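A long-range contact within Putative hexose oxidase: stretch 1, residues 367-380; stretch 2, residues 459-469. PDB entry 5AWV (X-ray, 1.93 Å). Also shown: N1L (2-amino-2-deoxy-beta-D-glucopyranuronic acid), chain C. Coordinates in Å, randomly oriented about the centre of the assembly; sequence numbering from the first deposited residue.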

# COMPACT_ATOMS: atom_id res chain seq x y z
N LYS A 367 -2.01 0.31 -15.06
CA LYS A 367 -3.32 -0.30 -15.24
C LYS A 367 -3.16 -1.73 -14.80
O LYS A 367 -2.03 -2.26 -14.82
N ALA A 368 -4.22 -2.41 -14.42
CA ALA A 368 -4.05 -3.75 -13.75
C ALA A 368 -5.20 -4.73 -14.02
O ALA A 368 -6.31 -4.34 -14.39
N GLY A 369 -4.89 -6.00 -13.85
CA GLY A 369 -5.84 -7.12 -13.98
C GLY A 369 -5.38 -8.26 -13.12
O GLY A 369 -4.17 -8.36 -12.78
N TYR A 370 -6.31 -9.13 -12.71
CA TYR A 370 -6.00 -10.39 -12.13
C TYR A 370 -6.08 -11.48 -13.20
O TYR A 370 -6.99 -11.46 -14.02
N LEU A 371 -5.22 -12.47 -13.11
CA LEU A 371 -5.30 -13.71 -13.88
C LEU A 371 -5.63 -14.91 -13.03
O LEU A 371 -4.89 -15.20 -12.09
N ARG A 372 -6.61 -15.71 -13.48
CA ARG A 372 -6.88 -17.08 -12.98
C ARG A 372 -6.23 -18.17 -13.79
O ARG A 372 -6.03 -19.24 -13.29
N LYS A 373 -5.91 -17.88 -15.04
CA LYS A 373 -5.25 -18.78 -15.99
C LYS A 373 -4.24 -17.89 -16.71
O LYS A 373 -4.32 -16.66 -16.59
N ARG A 374 -3.34 -18.49 -17.49
CA ARG A 374 -2.46 -17.65 -18.29
C ARG A 374 -3.18 -16.81 -19.28
O ARG A 374 -4.29 -17.12 -19.81
N LEU A 375 -2.51 -15.74 -19.63
CA LEU A 375 -2.87 -14.99 -20.81
C LEU A 375 -3.03 -15.92 -22.02
O LEU A 375 -2.27 -16.85 -22.21
N THR A 376 -4.04 -15.68 -22.84
CA THR A 376 -4.33 -16.54 -23.97
C THR A 376 -3.32 -16.22 -25.04
O THR A 376 -2.52 -15.23 -24.97
N ASP A 377 -3.32 -17.07 -26.06
CA ASP A 377 -2.40 -16.87 -27.15
C ASP A 377 -2.59 -15.53 -27.85
O ASP A 377 -1.62 -14.90 -28.19
N ARG A 378 -3.84 -15.08 -27.97
CA ARG A 378 -4.18 -13.80 -28.59
C ARG A 378 -3.78 -12.63 -27.74
O ARG A 378 -3.32 -11.61 -28.20
N GLN A 379 -3.85 -12.83 -26.43
CA GLN A 379 -3.39 -11.82 -25.48
C GLN A 379 -1.90 -11.71 -25.48
O GLN A 379 -1.36 -10.62 -25.42
N ILE A 380 -1.21 -12.85 -25.57
CA ILE A 380 0.23 -12.75 -25.63
C ILE A 380 0.67 -12.00 -26.92
O ILE A 380 1.65 -11.25 -26.89
N VAL A 459 -11.29 -4.25 -20.88
CA VAL A 459 -11.03 -4.37 -19.48
C VAL A 459 -11.10 -5.77 -19.04
O VAL A 459 -11.71 -6.59 -19.72
N PRO A 460 -10.50 -6.07 -17.86
CA PRO A 460 -10.42 -7.48 -17.42
C PRO A 460 -11.71 -7.97 -16.74
O PRO A 460 -11.71 -8.31 -15.58
N VAL A 461 -12.79 -8.07 -17.51
CA VAL A 461 -14.04 -8.57 -17.04
C VAL A 461 -13.79 -9.96 -16.49
O VAL A 461 -13.13 -10.79 -17.17
N PRO A 462 -14.29 -10.23 -15.27
CA PRO A 462 -14.22 -11.58 -14.77
C PRO A 462 -14.75 -12.65 -15.68
O PRO A 462 -15.94 -12.66 -16.04
N ASN A 463 -13.87 -13.55 -16.06
CA ASN A 463 -14.30 -14.69 -16.89
C ASN A 463 -13.46 -15.89 -16.58
O ASN A 463 -12.99 -15.98 -15.47
N ASP A 464 -13.27 -16.84 -17.50
CA ASP A 464 -12.43 -18.00 -17.20
C ASP A 464 -11.01 -17.61 -16.97
O ASP A 464 -10.33 -18.34 -16.29
N VAL A 465 -10.54 -16.55 -17.65
CA VAL A 465 -9.15 -16.21 -17.62
C VAL A 465 -8.88 -15.07 -16.68
O VAL A 465 -7.91 -15.14 -15.91
N SER A 466 -9.65 -14.03 -16.80
CA SER A 466 -9.42 -12.81 -15.93
C SER A 466 -10.35 -12.75 -14.71
O SER A 466 -11.42 -13.41 -14.69
N ASP A 467 -9.95 -11.92 -13.71
CA ASP A 467 -10.78 -11.73 -12.54
C ASP A 467 -10.87 -10.33 -11.98
O ASP A 467 -10.88 -10.14 -10.78
N GLY A 468 -11.04 -9.36 -12.87
CA GLY A 468 -11.13 -7.97 -12.52
C GLY A 468 -9.80 -7.35 -12.10
O GLY A 468 -8.78 -7.73 -12.63
N ALA A 469 -9.84 -6.44 -11.11
CA ALA A 469 -8.75 -5.61 -10.73
C ALA A 469 -8.67 -5.41 -9.23
O ALA A 469 -9.58 -5.76 -8.54

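The contact is a pairing of the end of a strand with an irregular loop, held by backbone hydrogen bonds around a single beta bridge and flanked by side chains that pack or pair ions, with 708 Å² buried in all.

Leu 371 and Ser 466 are bridged with their CA atoms 4.7 Å apart, and three backbone bonds run alongside: Tyr 370 N to Gly 468 O at 2.8 Å, Asp 467 N to Tyr 370 O at 3.0 Å, and Arg 372 N to Val 465 O at 2.8 Å, with angles at hydrogen of 150° to 160°. Close CA-H...O approaches add to them, from Gly 369 CA to Gly 468 O at 3.3 Å and from Ser 466 CA to Tyr 370 O at 3.4 Å.

Tyr 370 points toward the loop with chi1 in m (-82°). Its CB lies 3.9 Å from Asp 467 CB, and its ring presents an edge to the backbone, with CE2 3.5 Å from Ala 469 O. Gly 468, whose carbonyl accepts from Tyr 370 N, has a phi of 73°, a value that favours glycine. Pro 460 supports the same end, its CG 3.7 Å from Ala 368 O and 4.0 Å from Gly 369 CA. The absence of a side chain at Gly 369 matters, since an ideal CB there would lie only 3.4 Å from Pro 460 CB.

Val 465, chi1 t, has the largest covered area, 112 Å², although its CA-to-CB bond points sideways. Its CG1 is 3.9 Å from Leu 371 CD2 and 3.5 Å from Arg 374 O, while its CG2 comes within 4.1 Å of Thr 376 CG2. Leu 371 (m, t) has a CB that points away, yet its end comes back near enough to make this apolar contact. Thr 376 also caps the helix that follows: its OG1 accepts from Gln 379 N at 3.1 Å.

Arg 372, Lys 373 and Asp 464 are more open to solvent. Arg 372 (m, t, p) points toward the loop, its CG 3.9 Å from Asp 467 CB, and its NH1 donates to Asn 463 O at 3.2 Å and 158°, near the guanidinium plane. Lys 373, also pointing toward the loop with chi1 m and chi2 t, forms a salt bridge from NZ to Asp 464 OD2 at 3.0 Å; Asp 464 has chi1 t, and its CB points sideways but its end comes nearer. Within the loop, Asn 463 OD1 accepts from Ser 466 N at 2.8 Å and Val 465 N at 2.9 Å, bracing the turn that carries these partners.

One water joins the stretches, donating to Tyr 370 O at 2.9 Å and lying 2.7 Å from Ser 466 OG, whose side chain is in m. The sugar N1L stands apart from the interface: Arg 378 NH1 donates to N1L O6B at 3.2 Å, while Arg 378 itself makes no contact with the loop.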

# COMPACT_ATOMS: atom_id res chain seq x y z
CB LYS A 367 -3.80 -0.17 -16.68
CG LYS A 367 -3.80 1.26 -17.16
CD LYS A 367 -4.14 1.52 -18.59
CE LYS A 367 -5.51 1.03 -18.95
NZ LYS A 367 -6.60 1.88 -18.38
CB ALA A 368 -3.96 -3.50 -12.22
CB TYR A 370 -7.03 -10.74 -11.10
CG TYR A 370 -6.83 -10.13 -9.76
CD1 TYR A 370 -5.96 -10.74 -8.84
CD2 TYR A 370 -7.58 -9.03 -9.35
CE1 TYR A 370 -5.81 -10.23 -7.56
CE2 TYR A 370 -7.42 -8.50 -8.06
CZ TYR A 370 -6.54 -9.10 -7.16
OH TYR A 370 -6.32 -8.64 -5.89
CB LEU A 371 -3.97 -13.96 -14.61
CG LEU A 371 -3.70 -12.96 -15.76
CD1 LEU A 371 -2.29 -13.11 -16.26
CD2 LEU A 371 -4.72 -13.09 -16.90
CB ARG A 372 -8.40 -17.38 -13.01
CG ARG A 372 -9.21 -16.37 -12.29
CD ARG A 372 -10.69 -16.58 -12.60
NE ARG A 372 -11.12 -17.79 -11.87
CZ ARG A 372 -12.20 -18.51 -12.14
NH1 ARG A 372 -12.98 -18.23 -13.19
NH2 ARG A 372 -12.52 -19.53 -11.37
CB LYS A 373 -6.24 -19.34 -16.97
CG LYS A 373 -7.16 -20.31 -16.36
CD LYS A 373 -8.26 -20.61 -17.36
CE LYS A 373 -8.08 -21.89 -18.11
NZ LYS A 373 -9.12 -22.87 -17.67
CB ARG A 374 -1.40 -18.49 -19.00
CG ARG A 374 -1.96 -19.35 -20.15
CD ARG A 374 -0.78 -19.70 -21.02
NE ARG A 374 -1.00 -20.65 -22.09
CZ ARG A 374 -1.29 -20.35 -23.35
NH1 ARG A 374 -1.50 -19.10 -23.72
NH2 ARG A 374 -1.32 -21.35 -24.25
CB LEU A 375 -1.82 -13.93 -21.11
CG LEU A 375 -1.74 -12.72 -20.17
CD1 LEU A 375 -0.50 -11.83 -20.46
CD2 LEU A 375 -2.99 -11.81 -20.20
CB THR A 376 -5.74 -16.24 -24.57
OG1 THR A 376 -5.71 -14.96 -25.19
CG2 THR A 376 -6.79 -16.35 -23.51
CB ASP A 377 -2.53 -18.01 -28.17
CG ASP A 377 -2.17 -19.38 -27.58
OD1 ASP A 377 -1.48 -19.45 -26.51
OD2 ASP A 377 -2.64 -20.39 -28.17
CB ARG A 378 -5.65 -13.76 -28.92
CG ARG A 378 -6.07 -14.92 -29.84
CD ARG A 378 -7.53 -14.88 -30.29
NE ARG A 378 -7.77 -13.79 -31.21
CZ ARG A 378 -8.92 -13.54 -31.82
NH1 ARG A 378 -9.99 -14.34 -31.66
NH2 ARG A 378 -9.00 -12.48 -32.62
CB GLN A 379 -3.94 -12.13 -24.08
CG GLN A 379 -5.48 -11.90 -23.98
CD GLN A 379 -6.04 -12.17 -22.59
OE1 GLN A 379 -6.73 -11.33 -22.03
NE2 GLN A 379 -5.77 -13.30 -22.06
CB ILE A 380 0.88 -14.13 -25.52
CG1 ILE A 380 0.64 -14.69 -24.09
CG2 ILE A 380 2.31 -14.14 -25.91
CD1 ILE A 380 0.99 -16.11 -23.93
CB VAL A 459 -12.03 -3.52 -18.59
CG1 VAL A 459 -11.95 -2.03 -18.96
CG2 VAL A 459 -13.44 -4.03 -18.67
CB PRO A 460 -9.19 -7.47 -16.44
CG PRO A 460 -9.24 -6.10 -15.86
CD PRO A 460 -9.54 -5.25 -17.11
CB VAL A 461 -15.11 -8.69 -18.16
CG1 VAL A 461 -16.39 -9.32 -17.65
CG2 VAL A 461 -15.40 -7.32 -18.69
CB PRO A 462 -14.91 -11.53 -13.41
CG PRO A 462 -14.72 -10.15 -12.96
CD PRO A 462 -14.77 -9.30 -14.22
CB ASN A 463 -14.36 -14.29 -18.38
CG ASN A 463 -13.02 -13.90 -18.96
OD1 ASN A 463 -11.95 -14.09 -18.37
ND2 ASN A 463 -13.07 -13.32 -20.18
CB ASP A 464 -12.43 -19.03 -18.39
CG ASP A 464 -12.17 -20.46 -17.94
OD1 ASP A 464 -12.80 -20.94 -16.91
OD2 ASP A 464 -11.41 -21.19 -18.70
CB VAL A 465 -8.58 -15.86 -19.03
CG1 VAL A 465 -7.14 -15.39 -18.92
CG2 VAL A 465 -8.62 -17.10 -19.91
CB SER A 466 -9.59 -11.56 -16.76
OG SER A 466 -8.45 -11.40 -17.61
CB ASP A 467 -10.40 -12.77 -11.45
CG ASP A 467 -11.59 -13.21 -10.65
OD1 ASP A 467 -12.74 -13.12 -11.18
OD2 ASP A 467 -11.44 -13.57 -9.46
CB ALA A 469 -8.78 -4.29 -11.50
C1 N1L C . -11.00 -17.46 -33.27
C2 N1L C . -12.37 -18.09 -33.84
C3 N1L C . -13.58 -17.74 -32.85
C4 N1L C . -13.21 -17.99 -31.38
C5 N1L C . -11.86 -17.25 -31.05
C6 N1L C . -11.55 -17.28 -29.53
N2 N1L C . -12.83 -18.01 -35.08
O3 N1L C . -14.61 -18.63 -33.30
O4 N1L C . -14.33 -17.41 -30.62
O5 N1L C . -10.74 -17.81 -31.87
O6B N1L C . -10.33 -16.53 -29.33
O6A N1L C . -11.52 -18.65 -29.07
O HOH W 1 -6.46 -10.05 -16.46